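Local coordinates for putative epoxide hydrolase protein (Klebsiella pneumoniae subsp. pneumoniae, PDB 5BOV) that probably acts as a hydrolase of the alpha/beta hydrolase fold, perhaps on epoxides or monoacylglycerols, although its substrate is not established, at residues A[32-37]-A[103-108]; A[84-89]-A[228-233]; A[178-183]-A[192-197]; A[247-252]-A[271-276]. One frame throughout, in Å; residues are numbered along the deposited sequence.

From the N terminus, strand 32-37 comes first, and contact 1 closes the loop to strand 104-108 in the middle of the central sheet. Helix 85-98 lies within that loop; its first turn starts contact 2, which does not close until residues 228-233, so contacts 1 and 2 cross along the chain. Contact 3, joining helices 175-186 and 194-201, is a short local closure nested inside the long loop of contact 2, and the two sit on opposite sides of the chain's centre, about 30 Å apart between their own centres. Contact 4 follows all of these, pairing strand 247-252 with the edge strand 273-278 of the sheet that contact 1 also belongs to.

Contact 1 (A[32-37]-A[103-108]); sequences QPVILL and QADLAG
D105 binds strand 32-37 through its backbone N and O: the N donates to P33 O at 2.9 Å, and the O accepts from I35 N. A107 repeats this two residues on, its N bonding to I35 O and its O receiving L37 N at 2.8 Å. These bonds make strands 32-37 and 104-108 parallel neighbours in the central sheet of the alpha/beta hydrolase fold. G108, at the end of the pairing, fits the first glycine of a GxDxG pattern, consistent with a nucleophile elbow just beyond this strand.

P33 O accepts a second hydrogen bond, from Q32 NE2 at 3.1 Å, on the face of the carbonyl plane opposite D105 N. Q32 CG is anti to the backbone N (chi1 172°), and the chain bends at chi2. The same NE2 donates to a water that in turn donates to Q103 OE1 at 2.9 Å and, weakly, to Q103 O.

Q32 crosses the D105 side chain at about a right angle, with CG 3.4 Å from D105 OD2. The other carboxylate oxygen, OD1, bonds to S129 OG, while OD2 lies close to D302 OD1; that proximity may favour a proton on one of the two acids. The same face carries V34 and A107 under helix 291-303, and L36, whose CD2 is 3.8 Å from A107 CB. On the opposite face, where I35 and A104 touch M96 of helix 85-98, I35 and L106 lie side by side, CB of I35 meeting CD2 of L106 at 3.6 Å, and I35 CD1 touches A104 CB at 4.0 Å.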
# COMPACT_ATOMS: atom_id res chain seq x y z
N GLN A 32 -4.18 20.22 -6.20
CA GLN A 32 -3.01 19.35 -6.34
C GLN A 32 -3.45 17.92 -6.08
O GLN A 32 -3.91 17.62 -5.01
CB GLN A 32 -1.96 19.75 -5.28
CG GLN A 32 -0.75 18.77 -5.19
CD GLN A 32 0.00 18.59 -6.48
OE1 GLN A 32 0.47 19.56 -7.05
NE2 GLN A 32 0.22 17.34 -6.90
N PRO A 33 -3.19 17.01 -7.03
CA PRO A 33 -3.60 15.62 -6.76
C PRO A 33 -2.69 14.88 -5.76
O PRO A 33 -1.48 14.99 -5.83
CB PRO A 33 -3.53 14.93 -8.18
CG PRO A 33 -3.54 16.07 -9.14
CD PRO A 33 -2.88 17.21 -8.46
N VAL A 34 -3.34 14.08 -4.89
CA VAL A 34 -2.70 13.18 -3.96
C VAL A 34 -3.38 11.81 -4.08
O VAL A 34 -4.60 11.77 -4.11
CB VAL A 34 -2.91 13.66 -2.49
CG1 VAL A 34 -2.18 12.77 -1.52
CG2 VAL A 34 -2.49 15.09 -2.30
N ILE A 35 -2.58 10.74 -4.18
CA ILE A 35 -3.10 9.38 -4.29
C ILE A 35 -2.60 8.62 -3.07
O ILE A 35 -1.38 8.59 -2.80
CB ILE A 35 -2.66 8.69 -5.61
CG1 ILE A 35 -3.14 9.53 -6.81
CG2 ILE A 35 -3.23 7.27 -5.64
CD1 ILE A 35 -2.67 9.01 -8.14
N LEU A 36 -3.55 8.08 -2.32
CA LEU A 36 -3.28 7.47 -1.02
C LEU A 36 -3.54 5.99 -1.19
O LEU A 36 -4.66 5.57 -1.46
CB LEU A 36 -4.21 8.06 0.06
CG LEU A 36 -4.13 9.59 0.25
CD1 LEU A 36 -5.22 10.06 1.22
CD2 LEU A 36 -2.75 10.04 0.69
N LEU A 37 -2.51 5.18 -0.86
CA LEU A 37 -2.57 3.75 -1.11
C LEU A 37 -2.49 2.94 0.16
O LEU A 37 -1.52 3.06 0.97
CB LEU A 37 -1.41 3.38 -2.04
CG LEU A 37 -1.36 4.06 -3.41
CD1 LEU A 37 -0.13 3.60 -4.19
CD2 LEU A 37 -2.63 3.84 -4.23
N GLN A 103 0.67 14.15 -12.89
CA GLN A 103 1.58 14.01 -11.76
C GLN A 103 0.81 14.13 -10.45
O GLN A 103 -0.16 14.88 -10.38
CB GLN A 103 2.65 15.09 -11.90
CG GLN A 103 3.78 14.95 -10.89
CD GLN A 103 4.71 16.19 -10.77
OE1 GLN A 103 4.25 17.30 -10.48
NE2 GLN A 103 5.98 16.01 -11.13
N ALA A 104 1.17 13.32 -9.43
CA ALA A 104 0.50 13.42 -8.15
C ALA A 104 1.51 13.25 -7.02
O ALA A 104 2.57 12.63 -7.20
CB ALA A 104 -0.54 12.35 -8.01
N ASP A 105 1.14 13.73 -5.83
CA ASP A 105 1.79 13.30 -4.60
C ASP A 105 1.29 11.89 -4.28
O ASP A 105 0.12 11.64 -4.46
CB ASP A 105 1.42 14.25 -3.50
CG ASP A 105 1.97 15.60 -3.67
OD1 ASP A 105 3.13 15.77 -4.07
OD2 ASP A 105 1.20 16.61 -3.34
N LEU A 106 2.19 10.98 -3.92
CA LEU A 106 1.80 9.62 -3.54
C LEU A 106 2.14 9.37 -2.11
O LEU A 106 3.20 9.79 -1.61
CB LEU A 106 2.52 8.58 -4.38
CG LEU A 106 2.30 8.59 -5.87
CD1 LEU A 106 3.01 7.37 -6.45
CD2 LEU A 106 0.90 8.67 -6.28
N ALA A 107 1.30 8.59 -1.44
CA ALA A 107 1.57 8.19 -0.05
C ALA A 107 1.04 6.79 0.17
O ALA A 107 0.00 6.43 -0.40
CB ALA A 107 0.92 9.12 0.93
N GLY A 108 1.77 6.00 0.96
CA GLY A 108 1.31 4.68 1.22
C GLY A 108 1.97 4.02 2.43
O GLY A 108 2.94 4.55 3.00
O HOH W 1 1.52 17.19 -9.58

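Contact 2 (A[84-89]-A[228-233]); sequences QPSAMA and AKYAGY
S86 and Y233 bring the two backbones nearest, their CA atoms 6.3 Å apart, where the first turn of helix 85-98 meets the start of helix 231-238. Q84 holds the N-cap position of the first helix, and its O accepts from A87 N. Ahead of the second helix the chain turns at A228, whose O takes a bond from A231 N at 3.1 Å, and Y230 projects from this turn toward the other helix.

No hydrogen bond crosses directly; the Y230 ring does most of the joining. A87 covers one face, its CA 3.9 Å from the ring centroid and 14° off the normal, a CH-pi contact, while CB of A87 touches CE2 of Y230 at 3.6 Å. On the opposite face K229 CG sits over the ring centre. Y230 OH bonds at 2.8 Å to a water whose weak approach to A87 O is doubtful.

In the alpha/beta hydrolase fold of this chain, helix 85-98 leads into sheet strand 104-108 and helix 231-238 into strand 247-252, so two helices that feed the sheet are packed together here. Q84 reaches across with CG between its backbone N and carbonyl carbon (chi1 73°). Its OE1 lies at the ring edge, 3.6 Å from Y230 CD2, with amide and ring planes 70° apart; this oxygen accepts from N82 ND2 and E227 N. Both Q84 NE2 and S86 OG bond to E234 OE2 on helix 231-238. S86 OG also touches Y230 CB at 3.4 Å, and S86 CB rests against Y233 CB at 3.6 Å.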
# COMPACT_ATOMS: atom_id res chain seq x y z
N GLN A 84 2.09 -9.72 -7.81
CA GLN A 84 3.51 -9.29 -7.84
C GLN A 84 3.61 -7.76 -7.78
O GLN A 84 2.66 -7.04 -8.19
CB GLN A 84 4.19 -9.77 -9.12
CG GLN A 84 3.84 -9.07 -10.40
CD GLN A 84 4.56 -9.69 -11.58
OE1 GLN A 84 3.98 -10.48 -12.37
NE2 GLN A 84 5.85 -9.34 -11.74
N PRO A 85 4.71 -7.24 -7.29
CA PRO A 85 4.73 -5.82 -6.94
C PRO A 85 4.50 -4.88 -8.10
O PRO A 85 3.73 -3.88 -7.97
CB PRO A 85 6.13 -5.61 -6.33
CG PRO A 85 6.50 -6.97 -5.77
CD PRO A 85 5.91 -7.92 -6.78
N SER A 86 5.12 -5.11 -9.27
CA SER A 86 4.99 -4.16 -10.32
C SER A 86 3.58 -4.13 -10.95
O SER A 86 3.21 -3.14 -11.60
CB SER A 86 6.05 -4.33 -11.41
OG SER A 86 5.93 -5.64 -12.01
N ALA A 87 2.79 -5.18 -10.74
CA ALA A 87 1.42 -5.22 -11.26
C ALA A 87 0.59 -4.14 -10.59
O ALA A 87 -0.18 -3.43 -11.26
CB ALA A 87 0.81 -6.60 -11.11
N MSE A 88 0.75 -3.96 -9.28
CA MSE A 88 0.03 -2.94 -8.57
C MSE A 88 0.50 -1.56 -8.94
O MSE A 88 -0.33 -0.65 -9.05
CB MSE A 88 0.13 -3.15 -7.05
CG MSE A 88 -0.46 -4.53 -6.71
SE MSE A 88 -0.44 -4.76 -4.77
CE MSE A 88 -0.51 -6.74 -4.77
N ALA A 89 1.81 -1.37 -9.14
CA ALA A 89 2.32 -0.10 -9.61
C ALA A 89 1.73 0.25 -10.98
O ALA A 89 1.25 1.39 -11.21
CB ALA A 89 3.83 -0.13 -9.65
N ALA A 228 4.79 -12.32 -17.87
CA ALA A 228 5.75 -11.83 -18.82
C ALA A 228 5.70 -10.34 -19.05
O ALA A 228 6.75 -9.67 -19.16
CB ALA A 228 5.60 -12.60 -20.14
N LYS A 229 4.51 -9.77 -19.06
CA LYS A 229 4.40 -8.34 -19.29
C LYS A 229 4.93 -7.43 -18.16
O LYS A 229 5.08 -6.23 -18.35
CB LYS A 229 2.96 -7.92 -19.63
CG LYS A 229 1.93 -8.10 -18.54
CD LYS A 229 0.57 -7.76 -19.11
CE LYS A 229 -0.48 -7.68 -18.06
NZ LYS A 229 -1.81 -7.50 -18.74
N TYR A 230 5.19 -8.04 -16.98
CA TYR A 230 5.77 -7.30 -15.88
C TYR A 230 7.24 -7.63 -15.66
O TYR A 230 7.86 -7.05 -14.76
CB TYR A 230 4.97 -7.56 -14.62
CG TYR A 230 3.50 -7.13 -14.76
CD1 TYR A 230 3.18 -5.85 -15.10
CD2 TYR A 230 2.48 -8.00 -14.44
CE1 TYR A 230 1.82 -5.42 -15.19
CE2 TYR A 230 1.14 -7.60 -14.54
CZ TYR A 230 0.83 -6.32 -14.93
OH TYR A 230 -0.50 -5.90 -15.05
N ALA A 231 7.81 -8.51 -16.50
CA ALA A 231 9.15 -9.01 -16.19
C ALA A 231 10.18 -7.90 -16.35
O ALA A 231 11.19 -7.86 -15.59
CB ALA A 231 9.47 -10.24 -17.10
N GLY A 232 9.99 -7.01 -17.30
CA GLY A 232 10.89 -5.87 -17.50
C GLY A 232 10.93 -4.96 -16.26
O GLY A 232 12.03 -4.53 -15.80
N TYR A 233 9.75 -4.67 -15.73
CA TYR A 233 9.73 -3.86 -14.52
C TYR A 233 10.44 -4.57 -13.40
O TYR A 233 11.16 -3.92 -12.66
CB TYR A 233 8.29 -3.62 -14.11
CG TYR A 233 7.43 -2.95 -15.17
CD1 TYR A 233 7.93 -1.98 -16.01
CD2 TYR A 233 6.05 -3.21 -15.19
CE1 TYR A 233 7.08 -1.33 -16.97
CE2 TYR A 233 5.21 -2.55 -16.12
CZ TYR A 233 5.72 -1.64 -16.98
OH TYR A 233 4.87 -0.98 -17.85
O HOH W 2 -1.63 -3.49 -14.28

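Contact 3 (A[178-183]-A[192-197]); sequences FAKFIW and FSDATF
K180 and W183 on helix 175-186 pack against F192, just before helix 194-201, and D194 and F197 in its first turn, an aromatic contact with a salt bridge at its outer side. W183 is the middle ring of three. It offers its face to the edge of F197, with CD1 of that ring 3.6 Å from W183 CD2 and the planes at 85°. Its own edge points at the face of F192, with centroids 5.0 Å apart, so both pairs are T-shaped. W183 NE1 is satisfied by P41 O.

Both helices belong to the helical insert between sheet strands 127-133 and 247-252, consistent with the cap of alpha/beta hydrolases, and the bond to P41 ties the insert to the loop after strand 32-37.

K180 leaves its helix with CG anti to the backbone N (chi1 -167°) and stays extended to NZ. On the way it crosses a face of F197, CB lying 3.7 Å from the ring centroid as a CH-pi contact. NZ then meets D194 OD1 at 2.8 Å, from above the carboxylate plane, and a water links the same NZ to D194 O, accepting from NZ at 3.1 Å.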
# COMPACT_ATOMS: atom_id res chain seq x y z
N PHE A 178 -8.55 -13.94 10.69
CA PHE A 178 -7.12 -13.97 10.39
C PHE A 178 -6.61 -12.53 10.22
O PHE A 178 -5.65 -12.14 10.89
CB PHE A 178 -6.82 -14.81 9.15
CG PHE A 178 -5.36 -15.14 9.00
CD1 PHE A 178 -4.43 -14.20 8.62
CD2 PHE A 178 -4.90 -16.42 9.28
CE1 PHE A 178 -3.08 -14.50 8.54
CE2 PHE A 178 -3.54 -16.71 9.17
CZ PHE A 178 -2.61 -15.76 8.85
N ALA A 179 -7.35 -11.73 9.46
CA ALA A 179 -6.92 -10.35 9.26
C ALA A 179 -6.99 -9.60 10.58
O ALA A 179 -6.12 -8.76 10.86
CB ALA A 179 -7.78 -9.65 8.20
N LYS A 180 -8.01 -9.85 11.40
CA LYS A 180 -8.09 -9.11 12.65
C LYS A 180 -6.91 -9.45 13.58
O LYS A 180 -6.37 -8.60 14.24
CB LYS A 180 -9.44 -9.40 13.38
CG LYS A 180 -9.72 -8.43 14.53
CD LYS A 180 -11.12 -8.76 15.09
CE LYS A 180 -11.62 -7.64 15.99
NZ LYS A 180 -13.01 -7.89 16.48
N PHE A 181 -6.54 -10.74 13.63
CA PHE A 181 -5.38 -11.14 14.38
C PHE A 181 -4.10 -10.44 13.89
O PHE A 181 -3.31 -9.93 14.69
CB PHE A 181 -5.29 -12.67 14.28
CG PHE A 181 -4.21 -13.29 15.12
CD1 PHE A 181 -4.40 -13.52 16.46
CD2 PHE A 181 -3.04 -13.63 14.56
CE1 PHE A 181 -3.40 -14.12 17.25
CE2 PHE A 181 -2.05 -14.20 15.29
CZ PHE A 181 -2.19 -14.40 16.65
N ILE A 182 -3.97 -10.36 12.57
CA ILE A 182 -2.87 -9.66 12.01
C ILE A 182 -2.88 -8.15 12.44
O ILE A 182 -1.84 -7.56 12.72
CB ILE A 182 -2.83 -9.80 10.49
CG1 ILE A 182 -2.49 -11.27 10.08
CG2 ILE A 182 -1.85 -8.82 9.87
CD1 ILE A 182 -1.11 -11.76 10.50
N TRP A 183 -4.05 -7.49 12.40
CA TRP A 183 -4.09 -6.12 12.81
C TRP A 183 -3.54 -5.92 14.22
O TRP A 183 -2.78 -5.01 14.50
CB TRP A 183 -5.53 -5.54 12.75
CG TRP A 183 -6.10 -5.10 11.47
CD1 TRP A 183 -5.92 -5.64 10.27
CD2 TRP A 183 -7.07 -4.04 11.29
NE1 TRP A 183 -6.66 -4.98 9.33
CE2 TRP A 183 -7.39 -4.01 9.94
CE3 TRP A 183 -7.66 -3.14 12.15
CZ2 TRP A 183 -8.31 -3.11 9.41
CZ3 TRP A 183 -8.54 -2.19 11.62
CH2 TRP A 183 -8.86 -2.19 10.31
N PHE A 192 -8.32 -0.45 18.28
CA PHE A 192 -9.34 -0.31 17.30
C PHE A 192 -10.61 -1.04 17.67
O PHE A 192 -10.58 -2.12 18.27
CB PHE A 192 -8.88 -0.79 15.91
CG PHE A 192 -8.43 -2.25 15.86
CD1 PHE A 192 -9.33 -3.22 15.63
CD2 PHE A 192 -7.11 -2.60 16.02
CE1 PHE A 192 -8.93 -4.55 15.48
CE2 PHE A 192 -6.72 -3.88 15.88
CZ PHE A 192 -7.65 -4.86 15.70
N SER A 193 -11.74 -0.45 17.33
CA SER A 193 -13.03 -1.02 17.69
C SER A 193 -13.38 -2.18 16.79
O SER A 193 -12.86 -2.29 15.65
CB SER A 193 -14.16 0.03 17.62
OG SER A 193 -14.42 0.40 16.28
N ASP A 194 -14.28 -3.06 17.24
CA ASP A 194 -14.75 -4.11 16.35
C ASP A 194 -15.34 -3.57 15.08
O ASP A 194 -15.22 -4.13 14.02
CB ASP A 194 -15.87 -4.92 17.04
CG ASP A 194 -15.38 -5.67 18.28
OD1 ASP A 194 -14.18 -6.07 18.31
OD2 ASP A 194 -16.17 -5.94 19.18
N ALA A 195 -16.07 -2.45 15.19
CA ALA A 195 -16.73 -1.89 14.00
C ALA A 195 -15.71 -1.33 13.04
O ALA A 195 -15.93 -1.42 11.86
CB ALA A 195 -17.72 -0.78 14.38
N THR A 196 -14.65 -0.76 13.55
CA THR A 196 -13.58 -0.24 12.72
C THR A 196 -13.04 -1.37 11.92
O THR A 196 -12.91 -1.30 10.66
CB THR A 196 -12.52 0.50 13.55
OG1 THR A 196 -13.10 1.73 14.06
CG2 THR A 196 -11.32 0.81 12.74
N PHE A 197 -12.77 -2.49 12.58
CA PHE A 197 -12.25 -3.61 11.83
C PHE A 197 -13.25 -4.11 10.81
O PHE A 197 -12.93 -4.38 9.65
CB PHE A 197 -11.80 -4.77 12.75
CG PHE A 197 -11.37 -5.93 12.00
CD1 PHE A 197 -10.17 -5.86 11.29
CD2 PHE A 197 -12.20 -7.02 11.80
CE1 PHE A 197 -9.81 -6.90 10.50
CE2 PHE A 197 -11.81 -8.05 10.97
CZ PHE A 197 -10.64 -7.99 10.30
O HOH W 3 -14.90 -6.92 14.29

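Contact 4 (A[247-252]-A[271-276]); sequences TITLEG and GKYEHR
T249 OG1 bonds to two side chains of the neighbouring strand 273-278: Y273 OH at 2.6 Å and H275 ND1 at 2.7 Å. With chi1 at 56° the hydroxyl stands between its own backbone N and carbonyl carbon, and both partner side chains cross the threonine at about a right angle. OG1 meets the imidazole at its edge, near the ring plane. H275 NE2, on the other side of the ring, bonds to D277 OD1, so both imidazole nitrogens are held and the turn of the ring is fixed.

Backbone bonds set this trio in register. T249 N donates to E274 O at 3.0 Å and T249 O accepts from R276 N at 2.8 Å. The pairing runs on in both directions, with E274 N to T247 O and T247 N to K272 O behind it and E251 N to R276 O ahead. Over T249, Y273 and H275 lies Y265 of helix 262-265.

I248, L250, E274 and R276 occupy the other face, toward helix 291-303. L250 CD2 packs on R276 CB at 3.8 Å. In one of the two conformers modelled for R276, its NE makes a salt bridge to E274 OE2 and I248 CD1 lies over a face of the guanidinium; the second conformer makes these details doubtful. E251 turns away from the pairing, its OE1 bonded to S134 OG and its OE2 to N255 ND2.

Strand, short helix 262-265 and parallel strand together form the beta-alpha-beta unit that finishes this edge of the alpha/beta hydrolase sheet.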
# COMPACT_ATOMS: atom_id res chain seq x y z
N THR A 247 10.94 12.99 -0.73
CA THR A 247 10.33 11.89 0.04
C THR A 247 10.41 12.18 1.53
O THR A 247 11.49 12.58 2.05
CB THR A 247 11.05 10.60 -0.24
OG1 THR A 247 10.94 10.27 -1.65
CG2 THR A 247 10.46 9.46 0.55
N ILE A 248 9.31 11.92 2.25
CA ILE A 248 9.33 11.78 3.66
C ILE A 248 9.01 10.35 4.02
O ILE A 248 8.00 9.82 3.56
CB ILE A 248 8.35 12.75 4.40
CG1 ILE A 248 8.77 14.18 4.08
CG2 ILE A 248 8.30 12.45 5.86
CD1 ILE A 248 7.92 15.22 4.81
N THR A 249 9.87 9.73 4.81
CA THR A 249 9.59 8.41 5.36
C THR A 249 9.11 8.56 6.82
O THR A 249 9.47 9.48 7.52
CB THR A 249 10.82 7.46 5.30
OG1 THR A 249 11.90 8.08 5.98
CG2 THR A 249 11.16 7.17 3.87
N LEU A 250 8.21 7.64 7.21
CA LEU A 250 7.60 7.62 8.52
C LEU A 250 7.79 6.27 9.17
O LEU A 250 7.71 5.24 8.49
CB LEU A 250 6.10 7.89 8.47
CG LEU A 250 5.64 9.16 7.77
CD1 LEU A 250 4.11 9.20 7.75
CD2 LEU A 250 6.17 10.35 8.53
N GLU A 251 7.91 6.24 10.51
CA GLU A 251 7.81 4.95 11.17
C GLU A 251 7.15 5.23 12.49
O GLU A 251 7.32 6.29 13.05
CB GLU A 251 9.23 4.40 11.34
CG GLU A 251 9.24 3.00 11.91
CD GLU A 251 8.37 2.09 11.08
OE1 GLU A 251 8.83 1.63 10.02
OE2 GLU A 251 7.17 1.82 11.48
N GLY A 252 6.48 4.20 13.01
CA GLY A 252 5.82 4.30 14.33
C GLY A 252 6.61 3.58 15.36
O GLY A 252 7.28 2.55 15.08
N GLY A 271 17.01 12.30 -3.63
CA GLY A 271 16.61 13.67 -3.71
C GLY A 271 16.41 14.26 -2.33
O GLY A 271 17.07 13.94 -1.37
N LYS A 272 15.51 15.24 -2.25
CA LYS A 272 15.16 15.85 -0.99
C LYS A 272 14.55 14.79 -0.13
O LYS A 272 13.82 13.93 -0.62
CB LYS A 272 14.15 16.97 -1.26
CG LYS A 272 14.80 18.11 -2.03
CD LYS A 272 13.77 19.17 -2.26
CE LYS A 272 14.45 20.42 -2.80
NZ LYS A 272 13.51 21.57 -2.89
N TYR A 273 14.87 14.85 1.17
CA TYR A 273 14.54 13.75 2.10
C TYR A 273 14.40 14.17 3.52
O TYR A 273 15.16 15.00 4.02
CB TYR A 273 15.66 12.71 2.06
CG TYR A 273 15.38 11.51 2.89
CD1 TYR A 273 14.47 10.59 2.46
CD2 TYR A 273 15.93 11.36 4.14
CE1 TYR A 273 14.15 9.49 3.27
CE2 TYR A 273 15.65 10.27 4.95
CZ TYR A 273 14.74 9.35 4.51
OH TYR A 273 14.41 8.24 5.29
N GLU A 274 13.46 13.54 4.22
CA GLU A 274 13.34 13.67 5.67
C GLU A 274 12.76 12.38 6.19
O GLU A 274 11.87 11.80 5.53
CB GLU A 274 12.42 14.82 5.99
CG GLU A 274 12.34 15.10 7.47
CD GLU A 274 11.33 16.18 7.88
OE1 GLU A 274 10.95 16.98 7.04
OE2 GLU A 274 10.96 16.13 9.08
N HIS A 275 13.28 11.93 7.30
CA HIS A 275 12.69 10.81 8.02
C HIS A 275 12.02 11.30 9.31
O HIS A 275 12.60 12.11 10.04
CB HIS A 275 13.74 9.75 8.41
CG HIS A 275 13.10 8.64 9.18
ND1 HIS A 275 12.22 7.75 8.59
CD2 HIS A 275 13.10 8.33 10.50
CE1 HIS A 275 11.69 6.97 9.49
NE2 HIS A 275 12.21 7.31 10.68
N ARG A 276 10.85 10.76 9.62
CA ARG A 276 10.14 11.09 10.88
C ARG A 276 9.69 9.88 11.62
O ARG A 276 8.94 9.03 11.10
CB ARG A 276 8.86 11.89 10.67
CG ARG A 276 9.12 13.18 10.02
CD ARG A 276 7.86 13.98 9.87
NE ARG A 276 8.28 15.19 9.26
CZ ARG A 276 7.43 16.07 8.81
NH1 ARG A 276 6.10 15.90 8.91
NH2 ARG A 276 7.95 17.14 8.26